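PDB 4O83: phosphoribosylaminoimidazole-succinocarboxamide synthase from Pyrococcus horikoshii, which catalyses the ATP-dependent joining of L-aspartate to carboxyaminoimidazole ribotide, forming SAICAR in the de novo biosynthesis of purines. Local coordinates for residues 48-53 with 76-81; 58-63 with 154-159; 88-93 with 117-122; 206-211 with 224-229. All blocks are in the same frame, centred on the assembly; numbering follows the deposited sequence. Where two conformers were deposited one is given.

Interaction 1: residues 48-53 with 76-81; sequences LNAQLS and NRLIVE. With AMP (adenosine monophosphate), chain L.
Ser53 OG, on a residue whose CB meets Leu78 CD1 at 4.1 Å, accepts a hydrogen bond from Ile192 N; a weak and unsettled bond to Asn49 O, one turn back in its own helix, is also possible. The small hydroxyl is satisfied although buried, while its CB packs on Leu78. One turn earlier, Ala50 turns its methyl onto the chain just before strand 77-81, with CB 3.5 Å from Asn76 CA; alanine suits so close an approach. In Leu78, chi1 of -52° turns CG toward the helix, and the methyls then reach Ser53 and Ala50, CD2 lying 4.0 Å from Ala50 CB. With an alanine at Leu78, both methyl contacts would be lost and a gap would probably open between helix and strand. At the far end of the strand the backbone turns to the nucleotide, Glu81 O accepting from AMP N6 at 2.9 Å, a bond that reads the adenine amino group. The axes of 48-53 and 77-81 approach to 8.7 Å at 40°; Phe27 of strand 22-27 and Phe69 of strand 69-72 extend this apolar layer, while Leu48 and Leu52 pack against helix 220-232.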
# COMPACT_ATOMS: atom_id res chain seq x y z
N LEU A 48 10.72 23.58 7.08
CA LEU A 48 10.10 22.60 6.17
C LEU A 48 10.30 21.15 6.64
O LEU A 48 9.35 20.34 6.63
CB LEU A 48 10.63 22.79 4.74
CG LEU A 48 10.06 23.96 3.93
CD1 LEU A 48 10.97 24.29 2.77
CD2 LEU A 48 8.64 23.67 3.44
N ASN A 49 11.52 20.84 7.08
CA ASN A 49 11.88 19.51 7.58
C ASN A 49 11.16 19.15 8.88
O ASN A 49 10.67 18.04 9.04
CB ASN A 49 13.39 19.37 7.73
CG ASN A 49 14.08 19.13 6.42
OD1 ASN A 49 13.43 18.99 5.38
ND2 ASN A 49 15.40 19.07 6.45
N ALA A 50 11.09 20.11 9.79
CA ALA A 50 10.35 19.93 11.03
C ALA A 50 8.87 19.66 10.75
O ALA A 50 8.30 18.69 11.27
CB ALA A 50 10.50 21.16 11.92
N GLN A 51 8.28 20.49 9.90
CA GLN A 51 6.86 20.40 9.57
C GLN A 51 6.54 19.10 8.81
O GLN A 51 5.53 18.46 9.08
CB GLN A 51 6.41 21.63 8.77
CG GLN A 51 6.47 22.93 9.56
CD GLN A 51 5.54 22.92 10.76
OE1 GLN A 51 4.35 22.64 10.63
NE2 GLN A 51 6.09 23.19 11.94
N LEU A 52 7.42 18.69 7.90
CA LEU A 52 7.21 17.43 7.21
C LEU A 52 7.35 16.24 8.18
O LEU A 52 6.53 15.31 8.15
CB LEU A 52 8.12 17.30 5.96
CG LEU A 52 7.69 18.24 4.81
CD1 LEU A 52 8.75 18.38 3.74
CD2 LEU A 52 6.35 17.84 4.20
N SER A 53 8.35 16.29 9.06
CA SER A 53 8.47 15.29 10.13
C SER A 53 7.22 15.19 10.98
O SER A 53 6.74 14.08 11.25
CB SER A 53 9.68 15.55 11.03
OG SER A 53 10.87 15.15 10.43
N ASN A 76 10.42 25.07 13.94
CA ASN A 76 11.48 24.10 13.65
C ASN A 76 11.92 23.25 14.85
O ASN A 76 13.05 22.77 14.91
CB ASN A 76 12.68 24.80 13.02
CG ASN A 76 13.41 25.69 14.01
OD1 ASN A 76 12.82 26.17 14.98
ND2 ASN A 76 14.70 25.92 13.76
N ARG A 77 11.03 23.07 15.82
CA ARG A 77 11.36 22.36 17.04
C ARG A 77 10.30 21.34 17.39
O ARG A 77 9.12 21.67 17.57
CB ARG A 77 11.54 23.33 18.21
CG ARG A 77 12.82 24.13 18.18
CD ARG A 77 12.84 25.10 19.34
NE ARG A 77 14.20 25.47 19.69
CZ ARG A 77 14.61 25.72 20.93
NH1 ARG A 77 13.75 25.65 21.94
NH2 ARG A 77 15.87 26.05 21.15
N LEU A 78 10.73 20.09 17.47
CA LEU A 78 9.86 19.01 17.92
C LEU A 78 10.25 18.58 19.31
O LEU A 78 11.42 18.60 19.69
CB LEU A 78 9.91 17.82 16.95
CG LEU A 78 9.70 17.98 15.43
CD1 LEU A 78 9.05 16.71 14.86
CD2 LEU A 78 8.89 19.20 15.01
N ILE A 79 9.25 18.20 20.09
CA ILE A 79 9.49 17.59 21.38
C ILE A 79 9.33 16.09 21.17
O ILE A 79 8.31 15.63 20.65
CB ILE A 79 8.50 18.08 22.46
CG1 ILE A 79 8.63 19.60 22.66
CG2 ILE A 79 8.75 17.37 23.79
CD1 ILE A 79 7.33 20.27 23.05
N VAL A 80 10.33 15.33 21.58
CA VAL A 80 10.35 13.90 21.34
C VAL A 80 10.78 13.18 22.61
O VAL A 80 11.48 13.73 23.47
CB VAL A 80 11.26 13.51 20.15
CG1 VAL A 80 10.75 14.13 18.85
CG2 VAL A 80 12.72 13.90 20.42
N GLU A 81 10.32 11.94 22.74
CA GLU A 81 10.70 11.13 23.87
C GLU A 81 12.11 10.58 23.69
O GLU A 81 12.51 10.20 22.59
CB GLU A 81 9.68 10.03 24.16
CG GLU A 81 9.60 8.91 23.16
CD GLU A 81 8.71 7.77 23.65
OE1 GLU A 81 7.81 7.35 22.90
OE2 GLU A 81 8.91 7.31 24.80
P AMP L . 21.90 14.35 13.69
O1P AMP L . 23.00 13.32 13.46
O2P AMP L . 21.21 14.84 12.44
O3P AMP L . 22.33 15.47 14.62
O5' AMP L . 20.73 13.54 14.45
C5' AMP L . 20.38 13.73 15.82
C4' AMP L . 20.87 12.56 16.67
O4' AMP L . 19.91 12.20 17.68
C3' AMP L . 21.11 11.29 15.86
O3' AMP L . 22.27 10.67 16.42
C2' AMP L . 19.89 10.43 16.14
O2' AMP L . 20.22 9.05 16.04
C1' AMP L . 19.56 10.81 17.57
N9 AMP L . 18.13 10.67 17.90
C8 AMP L . 17.10 10.86 17.06
N7 AMP L . 15.92 10.67 17.68
C5 AMP L . 16.18 10.38 18.97
C6 AMP L . 15.41 10.06 20.20
N6 AMP L . 14.07 10.03 20.18
N1 AMP L . 16.08 9.80 21.34
C2 AMP L . 17.43 9.83 21.39
N3 AMP L . 18.19 10.10 20.32
C4 AMP L . 17.65 10.37 19.11

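Interaction 2: residues 58-63 with 154-159; sequences KLLEEH and LKVNEI. With CD (cadmium ion), chain D; CD (cadmium ion), chain C.
The imidazole of His63 carries Ile159 CG2 over one face, the methyl standing 3.9 Å from the ring centroid and 11° off the normal, a CH-pi contact. At the ring edge ND1 donates to Leu59 O at 2.9 Å, nearly in the ring plane, and NE2 binds a cadmium ion at 2.3 Å. These two bonds fix the ring's rotation and so keep its face turned to the isoleucine. Ile159 suits its place because it branches at CB: CG2, anti to its backbone N, covers the ring, while the other branch carries CD1 to 3.5 Å from His63 CB. The same CG2 rests 4.0 Å from Leu59 CG and 3.9 Å from Leu60 CD2. Leu60 spreads its second methyl the other way, CD1 meeting Val156 CG1 at 3.9 Å where the two side chains cross at about a right angle. The segments 58-62 and 154-159 cross at 113°, through aliphatic groups and the imidazole face, Ile65 and Leu160 adding to the apolar patch. Glu111 of the second subunit shares the cadmium on His63, and Glu158 binds another together with Asp162 of its own chain and Glu158 and Asp162 of the second subunit. With its ND1 proton committed to a carbonyl, the histidine presents NE2 as a metal ligand, so an apolar helix crossing ends in a metal link across the dimer interface.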
# COMPACT_ATOMS: atom_id res chain seq x y z
N LYS A 58 2.74 12.03 12.67
CA LYS A 58 1.30 11.99 12.98
C LYS A 58 0.55 10.99 12.11
O LYS A 58 -0.25 10.21 12.60
CB LYS A 58 0.68 13.38 12.90
CG LYS A 58 1.06 14.28 14.07
CD LYS A 58 0.37 15.63 13.96
N LEU A 59 0.82 11.01 10.81
CA LEU A 59 0.28 10.01 9.91
C LEU A 59 0.58 8.57 10.39
O LEU A 59 -0.32 7.74 10.49
CB LEU A 59 0.84 10.21 8.50
CG LEU A 59 0.35 9.23 7.43
CD1 LEU A 59 -1.16 9.35 7.19
CD2 LEU A 59 1.11 9.45 6.13
N LEU A 60 1.84 8.29 10.70
CA LEU A 60 2.21 6.94 11.19
C LEU A 60 1.52 6.54 12.51
O LEU A 60 1.02 5.41 12.62
CB LEU A 60 3.73 6.79 11.28
CG LEU A 60 4.41 6.93 9.91
CD1 LEU A 60 5.93 7.09 10.02
CD2 LEU A 60 4.01 5.77 9.02
N GLU A 61 1.50 7.45 13.48
CA GLU A 61 0.79 7.23 14.75
C GLU A 61 -0.71 6.95 14.54
O GLU A 61 -1.28 6.09 15.22
CB GLU A 61 1.00 8.40 15.73
CG GLU A 61 2.46 8.78 15.90
CD GLU A 61 2.95 8.71 17.33
OE1 GLU A 61 3.34 9.76 17.87
OE2 GLU A 61 2.99 7.60 17.91
N GLU A 62 -1.34 7.64 13.60
CA GLU A 62 -2.73 7.32 13.22
C GLU A 62 -2.90 5.85 12.82
O GLU A 62 -3.98 5.30 12.95
CB GLU A 62 -3.22 8.19 12.06
CG GLU A 62 -3.51 9.63 12.38
CD GLU A 62 -3.85 10.42 11.12
OE1 GLU A 62 -4.04 11.65 11.23
OE2 GLU A 62 -3.91 9.82 10.03
N HIS A 63 -1.83 5.24 12.31
CA HIS A 63 -1.87 3.82 11.92
C HIS A 63 -1.37 2.88 12.98
O HIS A 63 -1.24 1.66 12.76
CB HIS A 63 -1.09 3.61 10.63
CG HIS A 63 -1.73 4.27 9.43
ND1 HIS A 63 -1.77 5.61 9.27
CD2 HIS A 63 -2.39 3.73 8.34
CE1 HIS A 63 -2.41 5.90 8.13
NE2 HIS A 63 -2.78 4.75 7.55
N LEU A 154 8.87 -1.93 7.21
CA LEU A 154 8.03 -2.27 6.08
C LEU A 154 6.60 -1.70 6.18
O LEU A 154 6.04 -1.24 5.19
CB LEU A 154 8.03 -3.79 5.81
CG LEU A 154 9.37 -4.34 5.26
CD1 LEU A 154 9.53 -5.84 5.48
CD2 LEU A 154 9.52 -4.02 3.78
N LYS A 155 6.03 -1.72 7.37
CA LYS A 155 4.74 -1.07 7.61
C LYS A 155 4.79 0.43 7.32
O LYS A 155 3.94 0.97 6.59
CB LYS A 155 4.34 -1.26 9.07
CG LYS A 155 3.23 -2.25 9.29
CD LYS A 155 2.89 -2.36 10.76
N VAL A 156 5.79 1.09 7.90
CA VAL A 156 6.05 2.51 7.70
C VAL A 156 6.17 2.78 6.20
O VAL A 156 5.47 3.65 5.67
CB VAL A 156 7.29 2.99 8.48
CG1 VAL A 156 7.76 4.34 8.00
CG2 VAL A 156 6.99 3.03 9.97
N ASN A 157 7.01 2.00 5.51
CA ASN A 157 7.15 2.10 4.05
C ASN A 157 5.81 2.11 3.32
O ASN A 157 5.57 2.99 2.48
CB ASN A 157 8.01 0.96 3.49
CG ASN A 157 8.28 1.10 2.00
OD1 ASN A 157 8.86 2.11 1.57
ND2 ASN A 157 7.89 0.09 1.20
N GLU A 158 4.95 1.14 3.64
CA GLU A 158 3.72 0.97 2.90
C GLU A 158 2.82 2.19 3.09
O GLU A 158 2.26 2.70 2.11
CB GLU A 158 3.00 -0.33 3.24
CG GLU A 158 2.11 -0.85 2.10
CD GLU A 158 2.90 -1.20 0.83
OE1 GLU A 158 4.08 -1.59 0.93
OE2 GLU A 158 2.34 -1.07 -0.28
N ILE A 159 2.72 2.68 4.33
CA ILE A 159 1.92 3.90 4.65
C ILE A 159 2.46 5.16 3.97
O ILE A 159 1.72 5.90 3.31
CB ILE A 159 1.82 4.12 6.18
CG1 ILE A 159 1.12 2.92 6.84
CG2 ILE A 159 1.07 5.42 6.49
CD1 ILE A 159 1.42 2.79 8.33
CD CD D . -3.92 4.46 5.61
CD CD C . 0.28 -0.11 -0.64

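Interaction 3: residues 88-93 with 117-122; sequences LEVVVR and VELYYK. With CD (cadmium ion), chain E; PO4 (phosphate ion), chain J.
Tyr120 meets the neighbouring strand with its CB and ring edge, and its own strand with its tip. Its CB is 3.4 Å from Glu89 O, which also lies in the ring plane at the edge near CD2; farther out, CE2 meets Val91 CG2 at 3.7 Å; OH then turns to Glu118 of its own strand, donating to OE1 at 2.6 Å from above the carboxylate plane. Arg93 NH1 reaches Glu118 OE1 at 3.0 Å from the opposite face, on the syn side, making a salt bridge with the guanidinium and carboxylate planes 54° apart. Two donors therefore hold the buried oxygen and would be expected to stabilise its negative charge. Arg93 CD lies beside both carboxylate oxygens, and the bend beyond it at chi3 (83°) turns the guanidinium so that NH1 meets OE1. NH2 lies doubtfully close to a bound phosphate, which Arg198 and Ser99 N hold. If a leucine replaced Arg93, Glu118 would probably lose its ionic mate and keep only Tyr120 of these two donors. Beneath these groups the backbones pair antiparallel: Val91 and Glu118 form a hydrogen-bonded pair, Val91 N to Glu118 O being 2.8 Å at 175°. On the other face Val90 CG1 touches Val117 CG1 at 3.8 Å, beta-branched residues suited to extended chain. Lys122, which touches AMP, is salt-bridged to Glu177. The arrangement is that of a twisted antiparallel sheet with helix 143-165 on one face and polar, anion-binding groups on the other; the phosphate, probably from the crystallisation liquor, may mark where a substrate phosphate sits.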
# COMPACT_ATOMS: atom_id res chain seq x y z
N LEU A 88 21.78 1.87 14.33
CA LEU A 88 21.41 1.51 12.98
C LEU A 88 20.82 2.65 12.18
O LEU A 88 20.15 3.55 12.72
CB LEU A 88 20.37 0.39 13.01
CG LEU A 88 20.66 -0.97 13.67
CD1 LEU A 88 19.41 -1.84 13.67
CD2 LEU A 88 21.81 -1.68 12.99
N GLU A 89 21.11 2.62 10.89
CA GLU A 89 20.30 3.32 9.90
C GLU A 89 19.65 2.25 9.03
O GLU A 89 20.34 1.45 8.41
CB GLU A 89 21.15 4.29 9.07
CG GLU A 89 21.92 5.29 9.93
CD GLU A 89 22.42 6.49 9.15
OE1 GLU A 89 21.60 7.36 8.81
OE2 GLU A 89 23.62 6.58 8.88
N VAL A 90 18.31 2.22 9.04
CA VAL A 90 17.53 1.20 8.36
C VAL A 90 16.97 1.81 7.08
O VAL A 90 16.25 2.81 7.12
CB VAL A 90 16.39 0.67 9.26
CG1 VAL A 90 15.59 -0.40 8.55
CG2 VAL A 90 16.94 0.15 10.60
N VAL A 91 17.31 1.21 5.95
CA VAL A 91 16.92 1.77 4.66
C VAL A 91 15.92 0.85 3.99
O VAL A 91 16.14 -0.37 3.92
CB VAL A 91 18.14 2.08 3.75
CG1 VAL A 91 17.69 2.59 2.39
CG2 VAL A 91 19.05 3.11 4.41
N VAL A 92 14.80 1.43 3.55
CA VAL A 92 13.81 0.71 2.79
C VAL A 92 13.78 1.29 1.38
O VAL A 92 13.79 2.52 1.20
CB VAL A 92 12.39 0.77 3.42
CG1 VAL A 92 11.45 -0.14 2.64
CG2 VAL A 92 12.40 0.35 4.88
N ARG A 93 13.71 0.40 0.39
CA ARG A 93 13.85 0.78 -1.00
C ARG A 93 12.73 0.18 -1.84
O ARG A 93 12.47 -1.02 -1.80
CB ARG A 93 15.25 0.37 -1.51
CG ARG A 93 16.37 0.74 -0.54
CD ARG A 93 17.76 0.39 -1.06
NE ARG A 93 18.22 1.44 -1.93
CZ ARG A 93 19.30 2.19 -1.73
NH1 ARG A 93 20.12 1.97 -0.71
NH2 ARG A 93 19.56 3.15 -2.60
N VAL A 117 14.85 -4.17 2.47
CA VAL A 117 15.31 -3.56 3.72
C VAL A 117 16.82 -3.82 3.83
O VAL A 117 17.27 -4.98 3.79
CB VAL A 117 14.63 -4.13 4.98
CG1 VAL A 117 15.10 -3.36 6.21
CG2 VAL A 117 13.11 -4.13 4.85
N GLU A 118 17.57 -2.74 3.98
CA GLU A 118 19.01 -2.79 4.23
C GLU A 118 19.32 -2.23 5.63
O GLU A 118 18.70 -1.24 6.06
CB GLU A 118 19.76 -1.99 3.17
CG GLU A 118 19.70 -2.58 1.77
CD GLU A 118 20.18 -1.62 0.69
OE1 GLU A 118 20.46 -0.42 1.00
OE2 GLU A 118 20.25 -2.05 -0.48
N LEU A 119 20.26 -2.88 6.32
CA LEU A 119 20.75 -2.46 7.64
C LEU A 119 22.14 -1.86 7.50
O LEU A 119 22.99 -2.42 6.81
CB LEU A 119 20.80 -3.63 8.63
CG LEU A 119 19.49 -4.39 8.88
CD1 LEU A 119 19.67 -5.55 9.83
CD2 LEU A 119 18.42 -3.45 9.42
N TYR A 120 22.35 -0.71 8.14
CA TYR A 120 23.62 -0.03 8.14
C TYR A 120 24.01 0.23 9.57
O TYR A 120 23.18 0.71 10.37
CB TYR A 120 23.54 1.30 7.39
CG TYR A 120 23.34 1.11 5.92
CD1 TYR A 120 24.42 0.98 5.07
CD2 TYR A 120 22.04 0.98 5.38
CE1 TYR A 120 24.25 0.77 3.70
CE2 TYR A 120 21.86 0.78 4.02
CZ TYR A 120 22.96 0.68 3.18
OH TYR A 120 22.81 0.44 1.84
N TYR A 121 25.26 -0.08 9.89
CA TYR A 121 25.83 0.22 11.19
C TYR A 121 26.13 1.72 11.25
O TYR A 121 26.93 2.24 10.46
CB TYR A 121 27.10 -0.60 11.43
CG TYR A 121 27.88 -0.26 12.68
CD1 TYR A 121 27.24 0.07 13.89
CD2 TYR A 121 29.27 -0.28 12.67
CE1 TYR A 121 27.97 0.38 15.04
CE2 TYR A 121 30.01 0.03 13.80
CZ TYR A 121 29.36 0.35 14.98
OH TYR A 121 30.11 0.65 16.10
N LYS A 122 25.44 2.40 12.16
CA LYS A 122 25.55 3.84 12.28
C LYS A 122 26.87 4.16 12.95
O LYS A 122 27.01 3.98 14.15
CB LYS A 122 24.36 4.38 13.08
CG LYS A 122 24.15 5.89 12.99
CD LYS A 122 22.88 6.30 13.74
CE LYS A 122 22.76 7.80 13.86
NZ LYS A 122 22.65 8.45 12.52
CD CD E . 25.12 8.38 9.01
P PO4 J . 22.22 5.52 -1.23
O1 PO4 J . 21.87 6.97 -0.98
O2 PO4 J . 22.28 4.79 0.10
O3 PO4 J . 21.19 4.86 -2.10
O4 PO4 J . 23.55 5.48 -1.93

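Interaction 4: residues 206-211 with 224-229; sequences RSLDKD and YKEIYE. With CD (cadmium ion), chain H; PO4 (phosphate ion), chain K.
An Asx turn leads into helix 211-214, and the loop that makes it packs on helix 220-232. Leu208 supplies the apolar part. Leu208 CB is 3.6 Å from Ile227 CD1, and Leu208 O is 3.4 Å from Ile227 CG1. On the other side Leu208 CD2 comes to 4.0 Å from Glu226 CG. Ile227, with a side chain that folds back at chi2 (-68°), lies against both the leucine side chain and its backbone. Arg206 reaches over the leucine, whose CD2 covers one face of the guanidinium, and brings NH2 to 3.8 Å from Glu226 CG. That glutamate is bent at chi2, and both of its carboxylate oxygens bind a cadmium ion, OE1 at 2.4 Å and also accepting from Arg230. Tyr224 reaches the other end of the loop. Asp209 O lies at the edge of its ring, in plane, and its OH stands 3.3 Å from Lys210 CA while hydrogen-bonding to Asp195. Tyrosine thus serves twice, with a ring broad enough to support the backbone and a hydroxyl that finds a polar mate beyond it. Lys210 runs out extended to Thr32 O, with a weak bond to a phosphate. In the turn itself Asp209 OD1 accepts from Asp211 N at 2.8 Å, and OD2 is held by Phe199 N. A short acidic side chain that accepts from an amide of the first turn in this way is typical of a helix N-terminus.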
# COMPACT_ATOMS: atom_id res chain seq x y z
N ARG A 206 11.66 13.81 -11.54
CA ARG A 206 12.64 14.76 -10.96
C ARG A 206 12.68 14.59 -9.45
O ARG A 206 11.65 14.30 -8.84
CB ARG A 206 12.34 16.22 -11.36
CG ARG A 206 11.29 16.97 -10.54
CD ARG A 206 11.00 18.36 -11.13
NE ARG A 206 9.85 19.02 -10.51
CZ ARG A 206 9.93 19.93 -9.54
NH1 ARG A 206 11.11 20.32 -9.07
NH2 ARG A 206 8.81 20.45 -9.02
N SER A 207 13.87 14.76 -8.88
CA SER A 207 14.08 14.68 -7.44
C SER A 207 13.44 15.86 -6.73
O SER A 207 13.56 17.00 -7.18
CB SER A 207 15.58 14.64 -7.11
OG SER A 207 16.16 13.49 -7.70
N LEU A 208 12.76 15.55 -5.62
CA LEU A 208 12.16 16.53 -4.74
C LEU A 208 12.68 16.31 -3.32
O LEU A 208 11.92 16.16 -2.37
CB LEU A 208 10.62 16.43 -4.79
CG LEU A 208 9.92 16.63 -6.15
CD1 LEU A 208 8.44 16.26 -6.07
CD2 LEU A 208 10.09 18.04 -6.66
N ASP A 209 14.01 16.30 -3.19
CA ASP A 209 14.66 15.84 -1.96
C ASP A 209 16.11 16.33 -1.93
O ASP A 209 16.52 17.06 -2.82
CB ASP A 209 14.62 14.29 -1.88
CG ASP A 209 15.22 13.62 -3.11
OD1 ASP A 209 16.30 14.06 -3.56
OD2 ASP A 209 14.64 12.67 -3.66
N LYS A 210 16.88 15.88 -0.94
CA LYS A 210 18.25 16.33 -0.77
C LYS A 210 19.18 16.08 -1.97
O LYS A 210 20.23 16.72 -2.08
CB LYS A 210 18.85 15.72 0.51
CG LYS A 210 20.12 16.39 0.99
CD LYS A 210 20.45 15.95 2.41
CE LYS A 210 21.94 16.00 2.71
NZ LYS A 210 22.22 15.78 4.16
N ASP A 211 18.82 15.16 -2.86
CA ASP A 211 19.65 14.87 -4.06
C ASP A 211 19.80 16.11 -4.92
O ASP A 211 20.78 16.24 -5.65
CB ASP A 211 19.06 13.74 -4.89
CG ASP A 211 19.48 12.35 -4.40
OD1 ASP A 211 20.34 12.25 -3.49
OD2 ASP A 211 18.95 11.35 -4.94
N TYR A 224 11.66 21.30 -1.74
CA TYR A 224 11.08 20.96 -0.44
C TYR A 224 9.70 21.61 -0.27
O TYR A 224 8.81 21.02 0.36
CB TYR A 224 12.01 21.36 0.71
CG TYR A 224 13.24 20.48 0.92
CD1 TYR A 224 13.90 19.90 -0.15
CD2 TYR A 224 13.76 20.28 2.18
CE1 TYR A 224 15.03 19.11 0.05
CE2 TYR A 224 14.89 19.49 2.38
CZ TYR A 224 15.52 18.92 1.30
OH TYR A 224 16.62 18.13 1.48
N LYS A 225 9.54 22.82 -0.82
CA LYS A 225 8.24 23.51 -0.84
C LYS A 225 7.23 22.76 -1.69
O LYS A 225 6.07 22.64 -1.30
CB LYS A 225 8.37 24.96 -1.35
CG LYS A 225 9.04 25.89 -0.36
N GLU A 226 7.68 22.26 -2.83
CA GLU A 226 6.84 21.39 -3.65
C GLU A 226 6.21 20.23 -2.85
O GLU A 226 4.99 20.06 -2.87
CB GLU A 226 7.62 20.84 -4.85
CG GLU A 226 6.79 20.08 -5.87
CD GLU A 226 5.65 20.90 -6.44
OE1 GLU A 226 4.56 20.33 -6.68
OE2 GLU A 226 5.82 22.13 -6.64
N ILE A 227 7.05 19.47 -2.15
CA ILE A 227 6.59 18.38 -1.27
C ILE A 227 5.53 18.88 -0.29
O ILE A 227 4.42 18.33 -0.21
CB ILE A 227 7.78 17.72 -0.51
CG1 ILE A 227 8.75 17.03 -1.48
CG2 ILE A 227 7.30 16.77 0.59
CD1 ILE A 227 8.20 15.79 -2.18
N TYR A 228 5.87 19.94 0.44
CA TYR A 228 4.99 20.52 1.45
C TYR A 228 3.63 20.92 0.87
O TYR A 228 2.58 20.56 1.41
CB TYR A 228 5.65 21.72 2.13
CG TYR A 228 4.84 22.26 3.28
CD1 TYR A 228 3.87 23.24 3.07
CD2 TYR A 228 5.02 21.77 4.57
CE1 TYR A 228 3.10 23.73 4.12
CE2 TYR A 228 4.26 22.25 5.63
CZ TYR A 228 3.30 23.23 5.39
OH TYR A 228 2.56 23.71 6.43
N GLU A 229 3.68 21.65 -0.24
CA GLU A 229 2.48 22.13 -0.91
C GLU A 229 1.59 20.99 -1.39
O GLU A 229 0.37 21.04 -1.20
CB GLU A 229 2.85 23.08 -2.07
CG GLU A 229 1.72 23.38 -3.05
CD GLU A 229 1.94 24.66 -3.84
OE1 GLU A 229 2.96 24.78 -4.55
OE2 GLU A 229 1.07 25.55 -3.75
CD CD H . 3.19 22.17 -7.51
P PO4 K . 25.30 12.53 2.79
O1 PO4 K . 26.32 13.11 3.75
O2 PO4 K . 25.07 11.07 3.10
O3 PO4 K . 24.00 13.27 2.93
O4 PO4 K . 25.82 12.66 1.37

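How the interactions relate
Interactions 1 and 2 both use helix 45-62, about 17 Å apart between centres: its early turns lie on strand 77-81 and its end on helix 143-165. Their segments alternate along the chain, and interaction 3 is nested within the loop that interaction 2 closes; interaction 4 follows them all. Helix 143-165 touches interaction 3 directly, Asn157 CG lying 3.5 Å from Val92 CG1, and helix 220-232 touches interaction 1, with Asn49 OD1 3.4 Å from Tyr224 CE2. Interactions 1 and 3 lie on opposite sides of the chain's centre, about 22 Å apart between centres, yet AMP touches residues of both. Helices thus tie together the sheets that enclose the nucleotide.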